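PDB 4J6F: putative alcohol dehydrogenase from Sinorhizobium meliloti, which probably acts as an oxidoreductase of the medium-chain dehydrogenase/reductase family, perhaps oxidising alcohols with a nicotinamide cofactor. Local coordinates for residues T178-I183 with E344-R349; I223-R228 with R349-G354. All blocks are in the same frame, centred on the assembly; numbering follows the deposited sequence.

Along the chain, residues 178-183 come first, leading out of strand 173-175 into helix 182-185; residues 223-228 follow, inside helix 218-229. Both find their partners more than a hundred residues later, in the consecutive segments 344-349 and 349-354, which share Arg-349. The segments alternate, so the two loops cross: contact 1 opens before contact 2 and closes before it. Contact 1 ties the end of helix 333-344 to the loop after strand 173-175; contact 2 ties a Rossmann-type helix to the chain returning to strand 352-357. Their centres lie 11 Å apart, and Leu-180 CD2 packs on Pro-350 CG at 4.1 Å.

Contact 1. Residues T178-I183 with E344-R349; sequences TDLTDI and EEKKIR
Lys-346 reaches across to Asp-179 and closes a salt bridge at the surface, its NZ lying 3.1 Å from Asp-179 OD1. A second, weak bond runs from the same NZ to OD2, so the ammonium sits before both carboxylate oxygens but nearer one. It meets OD1 on the syn side, 31° out of the carboxylate plane, and the two side chains cross at about a right angle. The lysine chain is extended up to CE and bends at its last torsion (chi4 -67°), a turn that carries NZ round to the acid. Asp-179 brings its carboxylate there with CG between its own N and carbonyl carbon (chi1 42°). Lys-346, the first residue beyond helix 333-344 to leave helical torsions, has the positive phi of the Schellman motif that closes it, so the charge pair joins this helix end to the loop that follows strand 173-175. That loop is itself shaped by an ST turn: Leu-180 N donates to Thr-178 OG1 at 3.3 Å. The side chains of Leu-180 and Lys-346 run past each other in opposite directions, Leu-180 CD2 lying 4.1 Å from Lys-346 NZ, while the leucine also rests on Phe-188 and Leu-185. Two residues earlier than the lysine, Glu-344 OE1 accepts from the backbone N of Ala-177, a second tie between helix end and loop.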
loop_
_atom_site.group_PDB
_atom_site.type_symbol
_atom_site.label_atom_id
_atom_site.label_comp_id
_atom_site.label_asym_id
_atom_site.label_seq_id
_atom_site.Cartn_x
_atom_site.Cartn_y
_atom_site.Cartn_z
ATOM N N THR A 178 -31.226 19.500 -6.251
ATOM C CA THR A 178 -31.784 18.744 -5.122
ATOM C C THR A 178 -32.691 19.583 -4.237
ATOM O O THR A 178 -32.559 20.801 -4.160
ATOM C CB THR A 178 -30.690 18.053 -4.263
ATOM O OG1 THR A 178 -31.306 17.397 -3.153
ATOM C CG2 THR A 178 -29.662 19.055 -3.737
ATOM N N ASP A 179 -33.600 18.902 -3.557
ATOM C CA ASP A 179 -34.605 19.535 -2.709
ATOM C C ASP A 179 -34.160 19.575 -1.242
ATOM O O ASP A 179 -34.938 19.921 -0.356
ATOM C CB ASP A 179 -35.939 18.784 -2.846
ATOM C CG ASP A 179 -35.756 17.256 -2.857
ATOM O OD1 ASP A 179 -35.195 16.713 -3.843
ATOM O OD2 ASP A 179 -36.164 16.597 -1.877
ATOM N N LEU A 180 -32.904 19.232 -0.988
ATOM C CA LEU A 180 -32.382 19.227 0.367
ATOM C C LEU A 180 -32.179 20.624 0.941
ATOM O O LEU A 180 -31.842 21.562 0.224
ATOM C CB LEU A 180 -31.056 18.486 0.419
ATOM C CG LEU A 180 -30.913 17.029 -0.047
ATOM C CD1 LEU A 180 -29.450 16.617 0.082
ATOM C CD2 LEU A 180 -31.815 16.043 0.688
ATOM N N THR A 181 -32.394 20.728 2.251
ATOM C CA THR A 181 -32.013 21.875 3.082
ATOM C C THR A 181 -30.552 22.270 2.907
ATOM O O THR A 181 -29.700 21.419 2.651
ATOM C CB THR A 181 -32.155 21.498 4.562
ATOM O OG1 THR A 181 -33.319 20.708 4.725
ATOM C CG2 THR A 181 -32.312 22.697 5.420
ATOM N N ASP A 182 -30.267 23.557 3.082
ATOM C CA ASP A 182 -28.893 24.039 3.175
ATOM C C ASP A 182 -28.121 23.243 4.231
ATOM O O ASP A 182 -27.009 22.765 3.957
ATOM C CB ASP A 182 -28.845 25.539 3.475
ATOM C CG ASP A 182 -29.514 26.385 2.387
ATOM O OD1 ASP A 182 -30.044 25.816 1.397
ATOM O OD2 ASP A 182 -29.510 27.635 2.523
ATOM N N ILE A 183 -28.715 23.065 5.412
ATOM C CA ILE A 183 -28.095 22.241 6.456
ATOM C C ILE A 183 -27.800 20.807 5.986
ATOM O O ILE A 183 -26.718 20.284 6.241
ATOM C CB ILE A 183 -28.929 22.206 7.756
ATOM C CG1 ILE A 183 -28.939 23.591 8.439
ATOM C CG2 ILE A 183 -28.387 21.146 8.703
ATOM C CD1 ILE A 183 -29.973 23.776 9.534
ATOM N N GLU A 344 -27.581 14.106 -6.119
ATOM C CA GLU A 344 -28.711 14.436 -7.003
ATOM C C GLU A 344 -29.611 13.254 -7.279
ATOM O O GLU A 344 -30.818 13.354 -7.127
ATOM C CB GLU A 344 -28.233 15.063 -8.301
ATOM C CG GLU A 344 -27.742 16.492 -8.116
ATOM C CD GLU A 344 -27.183 17.089 -9.393
ATOM O OE1 GLU A 344 -27.089 18.338 -9.506
ATOM O OE2 GLU A 344 -26.838 16.292 -10.290
ATOM N N GLU A 345 -29.015 12.124 -7.651
ATOM C CA GLU A 345 -29.755 10.875 -7.887
ATOM C C GLU A 345 -30.246 10.235 -6.587
ATOM O O GLU A 345 -30.850 9.169 -6.615
ATOM C CB GLU A 345 -28.879 9.875 -8.649
ATOM C CG GLU A 345 -28.444 10.330 -10.035
ATOM C CD GLU A 345 -27.216 9.587 -10.555
ATOM O OE1 GLU A 345 -26.770 8.596 -9.926
ATOM O OE2 GLU A 345 -26.685 9.999 -11.607
ATOM N N LYS A 346 -29.973 10.886 -5.458
ATOM C CA LYS A 346 -30.287 10.359 -4.118
ATOM C C LYS A 346 -29.767 8.933 -3.833
ATOM O O LYS A 346 -30.452 8.127 -3.199
ATOM C CB LYS A 346 -31.789 10.475 -3.822
ATOM C CG LYS A 346 -32.259 11.903 -3.594
ATOM C CD LYS A 346 -33.759 11.970 -3.364
ATOM C CE LYS A 346 -34.281 13.389 -3.516
ATOM N NZ LYS A 346 -33.793 14.311 -2.447
ATOM N N LYS A 347 -28.556 8.629 -4.298
ATOM C CA LYS A 347 -27.956 7.327 -4.024
ATOM C C LYS A 347 -27.313 7.341 -2.642
ATOM O O LYS A 347 -27.053 6.291 -2.075
ATOM C CB LYS A 347 -26.940 6.912 -5.100
ATOM C CG LYS A 347 -27.512 6.805 -6.503
ATOM C CD LYS A 347 -26.717 5.852 -7.390
ATOM C CE LYS A 347 -27.542 5.482 -8.625
ATOM N NZ LYS A 347 -26.935 4.422 -9.485
ATOM N N ILE A 348 -27.033 8.533 -2.119
ATOM C CA ILE A 348 -26.674 8.712 -0.703
ATOM C C ILE A 348 -27.613 9.743 -0.069
ATOM O O ILE A 348 -28.274 10.490 -0.791
ATOM C CB ILE A 348 -25.208 9.151 -0.499
ATOM C CG1 ILE A 348 -24.924 10.460 -1.252
ATOM C CG2 ILE A 348 -24.265 8.026 -0.887
ATOM C CD1 ILE A 348 -23.512 10.993 -1.108
ATOM N N ARG A 349 -27.677 9.777 1.262
ATOM C CA ARG A 349 -28.561 10.714 1.965
ATOM C C ARG A 349 -27.867 11.487 3.110
ATOM O O ARG A 349 -26.896 10.999 3.702
ATOM C CB ARG A 349 -29.847 10.007 2.432
ATOM C CG ARG A 349 -29.652 8.884 3.445
ATOM C CD ARG A 349 -30.985 8.290 3.874
ATOM N NE ARG A 349 -30.839 7.255 4.901
ATOM C CZ ARG A 349 -30.894 7.480 6.217
ATOM N NH1 ARG A 349 -31.073 8.715 6.677
ATOM N NH2 ARG A 349 -30.760 6.476 7.085
#

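Contact 2. Residues I223-R228 with R349-G354; sequences IIQLAR and RPLVGG
The amide of Gln-225 grips the backbone of Arg-349 at both ends, its OE1 accepting from Arg-349 N at 2.8 Å and its NE2 donating to Arg-349 O, also at 2.8 Å. The second bond is the straighter, with an N-H...O angle of 168°; it lies in the carbonyl plane of Arg-349 and close to the amide plane of the glutamine. At OE1 the donor is tilted 24° from the carbonyl plane. Two bonds to one residue fix the rotation of the amide and give both OE1 and NE2 a partner in this buried place. Around this pair, the side chain of Leu-351 comes from the opposite direction, its CD1 3.6 Å from Gln-225 NE2, and Arg-349 CG lies near Gln-225 OE1. The glutamine belongs to helix 218-229, which packs against strands 209-212 and 233-238 of the parallel, Rossmann-type sheet, the nucleotide-binding fold of medium-chain dehydrogenases. Its partner leads into strand 352-357, which pairs in parallel with strand 376-380 of the other, mixed sheet, so the amide bridges the two parts of the fold. A leucine in place of Gln-225 would probably leave Arg-349 N and O without these mates, freeing the loop to shift. Farther out, Tyr-192 OH takes a weak bond from NE2 and its side chain touches Leu-351. The guanidinium of Arg-349 is held elsewhere, its NH2 bonded to Asp-248 O, while Leu-351 bonds through its backbone to Lys-376.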
loop_
_atom_site.group_PDB
_atom_site.type_symbol
_atom_site.label_atom_id
_atom_site.label_comp_id
_atom_site.label_asym_id
_atom_site.label_seq_id
_atom_site.Cartn_x
_atom_site.Cartn_y
_atom_site.Cartn_z
ATOM N N ILE A 223 -18.467 6.184 3.853
ATOM C CA ILE A 223 -18.002 5.026 3.140
ATOM C C ILE A 223 -19.066 3.946 3.090
ATOM O O ILE A 223 -19.226 3.298 2.058
ATOM C CB ILE A 223 -16.683 4.508 3.704
ATOM C CG1 ILE A 223 -15.562 5.301 3.073
ATOM C CG2 ILE A 223 -16.491 3.038 3.365
ATOM C CD1 ILE A 223 -14.297 5.232 3.859
ATOM N N ILE A 224 -19.806 3.773 4.182
ATOM C CA ILE A 224 -20.918 2.826 4.197
ATOM C C ILE A 224 -21.946 3.151 3.103
ATOM O O ILE A 224 -22.364 2.268 2.345
ATOM C CB ILE A 224 -21.568 2.743 5.593
ATOM C CG1 ILE A 224 -20.539 2.194 6.584
ATOM C CG2 ILE A 224 -22.841 1.883 5.574
ATOM C CD1 ILE A 224 -20.986 2.226 8.026
ATOM N N GLN A 225 -22.326 4.416 3.006
ATOM C CA GLN A 225 -23.243 4.850 1.954
ATOM C C GLN A 225 -22.603 4.724 0.573
ATOM O O GLN A 225 -23.199 4.136 -0.342
ATOM C CB GLN A 225 -23.739 6.279 2.186
ATOM C CG GLN A 225 -24.649 6.459 3.389
ATOM C CD GLN A 225 -25.520 7.684 3.239
ATOM O OE1 GLN A 225 -26.584 7.624 2.605
ATOM N NE2 GLN A 225 -25.076 8.814 3.803
ATOM N N LEU A 226 -21.386 5.239 0.424
ATOM C CA LEU A 226 -20.741 5.186 -0.877
ATOM C C LEU A 226 -20.509 3.746 -1.336
ATOM O O LEU A 226 -20.642 3.447 -2.514
ATOM C CB LEU A 226 -19.458 5.998 -0.887
ATOM C CG LEU A 226 -19.605 7.490 -0.591
ATOM C CD1 LEU A 226 -18.231 8.054 -0.300
ATOM C CD2 LEU A 226 -20.238 8.257 -1.733
ATOM N N ALA A 227 -20.198 2.846 -0.410
ATOM C CA ALA A 227 -20.106 1.427 -0.743
ATOM C C ALA A 227 -21.404 0.920 -1.386
ATOM O O ALA A 227 -21.383 0.236 -2.419
ATOM C CB ALA A 227 -19.782 0.609 0.491
ATOM N N ARG A 228 -22.538 1.265 -0.778
ATOM C CA ARG A 228 -23.818 0.852 -1.318
ATOM C C ARG A 228 -24.041 1.455 -2.703
ATOM O O ARG A 228 -24.484 0.773 -3.620
ATOM C CB ARG A 228 -24.939 1.243 -0.368
ATOM C CG ARG A 228 -25.052 0.338 0.832
ATOM C CD ARG A 228 -25.416 -1.067 0.396
ATOM N NE ARG A 228 -25.497 -1.959 1.545
ATOM C CZ ARG A 228 -25.590 -3.278 1.479
ATOM N NH1 ARG A 228 -25.609 -3.893 0.305
ATOM N NH2 ARG A 228 -25.648 -3.982 2.599
ATOM N N ARG A 349 -27.677 9.777 1.262
ATOM C CA ARG A 349 -28.561 10.714 1.965
ATOM C C ARG A 349 -27.867 11.487 3.110
ATOM O O ARG A 349 -26.896 10.999 3.702
ATOM C CB ARG A 349 -29.847 10.007 2.432
ATOM C CG ARG A 349 -29.652 8.884 3.445
ATOM C CD ARG A 349 -30.985 8.290 3.874
ATOM N NE ARG A 349 -30.839 7.255 4.901
ATOM C CZ ARG A 349 -30.894 7.480 6.217
ATOM N NH1 ARG A 349 -31.073 8.715 6.677
ATOM N NH2 ARG A 349 -30.760 6.476 7.085
ATOM N N PRO A 350 -28.356 12.699 3.426
ATOM C CA PRO A 350 -27.667 13.482 4.456
ATOM C C PRO A 350 -27.880 12.901 5.846
ATOM O O PRO A 350 -28.963 12.423 6.155
ATOM C CB PRO A 350 -28.329 14.853 4.350
ATOM C CG PRO A 350 -29.721 14.537 3.902
ATOM C CD PRO A 350 -29.595 13.359 2.972
ATOM N N LEU A 351 -26.847 12.945 6.674
ATOM C CA LEU A 351 -26.944 12.457 8.040
ATOM C C LEU A 351 -26.729 13.605 9.021
ATOM O O LEU A 351 -25.599 13.931 9.388
ATOM C CB LEU A 351 -25.923 11.344 8.263
ATOM C CG LEU A 351 -26.008 10.213 7.241
ATOM C CD1 LEU A 351 -24.812 9.282 7.343
ATOM C CD2 LEU A 351 -27.326 9.460 7.415
ATOM N N VAL A 352 -27.809 14.248 9.440
ATOM C CA VAL A 352 -27.633 15.379 10.337
ATOM C C VAL A 352 -27.655 14.917 11.790
ATOM O O VAL A 352 -28.698 14.510 12.304
ATOM C CB VAL A 352 -28.654 16.500 10.079
ATOM C CG1 VAL A 352 -28.443 17.637 11.061
ATOM C CG2 VAL A 352 -28.501 17.015 8.661
ATOM N N GLY A 353 -26.496 14.987 12.439
ATOM C CA GLY A 353 -26.353 14.538 13.814
ATOM C C GLY A 353 -26.701 15.615 14.817
ATOM O O GLY A 353 -26.990 15.306 15.970
ATOM N N GLY A 354 -26.663 16.881 14.392
ATOM C CA GLY A 354 -27.020 18.002 15.258
ATOM C C GLY A 354 -26.640 19.334 14.654
ATOM O O GLY A 354 -25.800 19.403 13.759
#